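Local coordinates for uncharacterized protein YjgB (Bacillus subtilis, PDB 4YGT) that is of unknown function but is probably a secreted lipoprotein, the first structural representative of the DUF4309 family, at residues A51-P56 with Y78-H83. Numbering follows the deposited sequence.
Sequences AAFGEP and YGFSYH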
# COMPACT_ATOMS: atom_id res chain seq x y z
N ALA A 51 -5.35 5.04 16.95
CA ALA A 51 -6.76 5.17 17.30
C ALA A 51 -7.60 4.22 16.41
O ALA A 51 -8.45 3.50 16.92
CB ALA A 51 -7.22 6.62 17.13
N ALA A 52 -7.29 4.17 15.12
CA ALA A 52 -8.01 3.34 14.16
C ALA A 52 -7.68 1.85 14.24
O ALA A 52 -8.60 1.04 14.23
CB ALA A 52 -7.73 3.83 12.74
N PHE A 53 -6.39 1.49 14.29
CA PHE A 53 -5.90 0.12 14.21
C PHE A 53 -5.48 -0.53 15.52
O PHE A 53 -5.26 -1.74 15.54
CB PHE A 53 -4.70 0.08 13.27
CG PHE A 53 -5.02 0.18 11.80
CD1 PHE A 53 -5.20 1.41 11.18
CD2 PHE A 53 -5.15 -0.97 11.03
CE1 PHE A 53 -5.50 1.49 9.82
CE2 PHE A 53 -5.44 -0.88 9.66
CZ PHE A 53 -5.62 0.35 9.07
N GLY A 54 -5.33 0.26 16.58
CA GLY A 54 -4.82 -0.26 17.85
C GLY A 54 -3.30 -0.23 17.84
O GLY A 54 -2.69 0.50 17.05
N GLU A 55 -2.68 -1.03 18.70
CA GLU A 55 -1.22 -1.11 18.78
C GLU A 55 -0.72 -2.02 17.70
O GLU A 55 -1.38 -3.02 17.40
CB GLU A 55 -0.73 -1.59 20.17
CG GLU A 55 -0.94 -0.57 21.28
CD GLU A 55 -0.39 0.81 20.96
OE1 GLU A 55 0.84 0.93 20.79
OE2 GLU A 55 -1.20 1.76 20.82
N PRO A 56 0.44 -1.69 17.08
CA PRO A 56 0.97 -2.53 16.01
C PRO A 56 1.52 -3.88 16.47
O PRO A 56 2.07 -4.00 17.57
CB PRO A 56 2.10 -1.70 15.40
CG PRO A 56 2.07 -0.40 16.09
CD PRO A 56 1.32 -0.53 17.34
N TYR A 78 -1.17 -3.73 7.00
CA TYR A 78 -0.77 -2.35 6.70
C TYR A 78 0.47 -1.98 7.43
O TYR A 78 0.74 -2.50 8.50
CB TYR A 78 -1.82 -1.28 7.06
CG TYR A 78 -3.07 -1.30 6.24
CD1 TYR A 78 -3.16 -0.60 5.04
CD2 TYR A 78 -4.19 -1.98 6.69
CE1 TYR A 78 -4.34 -0.61 4.29
CE2 TYR A 78 -5.37 -1.98 5.97
CZ TYR A 78 -5.44 -1.33 4.77
OH TYR A 78 -6.65 -1.43 4.14
N GLY A 79 1.15 -0.98 6.88
CA GLY A 79 2.33 -0.36 7.44
C GLY A 79 2.18 1.14 7.31
O GLY A 79 1.69 1.64 6.30
N PHE A 80 2.55 1.86 8.36
CA PHE A 80 2.53 3.32 8.36
C PHE A 80 3.88 3.85 8.82
O PHE A 80 4.35 3.47 9.88
CB PHE A 80 1.43 3.84 9.28
CG PHE A 80 0.04 3.42 8.87
CD1 PHE A 80 -0.49 2.20 9.28
CD2 PHE A 80 -0.74 4.24 8.05
CE1 PHE A 80 -1.77 1.81 8.89
CE2 PHE A 80 -2.01 3.84 7.66
CZ PHE A 80 -2.52 2.63 8.09
N SER A 81 4.50 4.69 8.02
CA SER A 81 5.72 5.41 8.40
C SER A 81 5.29 6.87 8.61
O SER A 81 4.26 7.29 8.08
CB SER A 81 6.82 5.25 7.37
OG SER A 81 6.53 5.97 6.18
N TYR A 82 6.05 7.62 9.41
CA TYR A 82 5.71 9.00 9.74
C TYR A 82 6.85 9.99 9.52
O TYR A 82 8.02 9.61 9.60
CB TYR A 82 5.29 9.06 11.22
CG TYR A 82 4.31 7.97 11.61
CD1 TYR A 82 2.98 8.02 11.21
CD2 TYR A 82 4.73 6.86 12.36
CE1 TYR A 82 2.09 6.99 11.53
CE2 TYR A 82 3.84 5.83 12.69
CZ TYR A 82 2.52 5.92 12.30
OH TYR A 82 1.62 4.93 12.64
N HIS A 83 6.51 11.28 9.30
CA HIS A 83 7.51 12.36 9.23
C HIS A 83 7.95 12.69 10.67
O HIS A 83 7.39 12.12 11.63
CB HIS A 83 6.97 13.63 8.55
CG HIS A 83 6.47 13.47 7.14
ND1 HIS A 83 7.33 13.33 6.08
CD2 HIS A 83 5.20 13.54 6.67
CE1 HIS A 83 6.57 13.27 5.00
NE2 HIS A 83 5.28 13.39 5.31
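Phe53, in the last turn of helix 46-53, wedges its ring against Tyr78 and Phe80 of strand 77-82. From CB the side chain heads for the strand, CG lying anti to the carbonyl carbon (chi1 -75°). Along one flank Phe53 CD1 comes within 4.1 Å of Phe80 CE1, and Phe53 CE1 beyond it closes to 3.6 Å from Phe80 CZ. On the other flank Phe53 CE2 reaches Tyr78 CD2 at 3.4 Å. Phe53 CZ, at the tip, touches both partners, 3.6 Å from Tyr78 CD2 and 4.0 Å from Phe80 CZ. The leading edge of Phe53 thus points at the face of Tyr78 in an offset edge-to-face pair, planes at 68°, while Phe80 CE1 sits over one Phe53 face toward its rim, the two rings oblique at 58°. The contact is made by ring carbons alone, and no hydrogen bond crosses it. With an alanine here the ring is gone, which would probably open a gap over the Tyr78 face and beside Phe80, and leave Tyr78 without its edge-to-face mate. Tyr69 of the neighbouring strand and Leu39 also touch Phe53. Phe53, Tyr78 and Phe80 form an aromatic cluster that packs the end of helix 46-53 onto the antiparallel sheet, beside its edge strand 67-69.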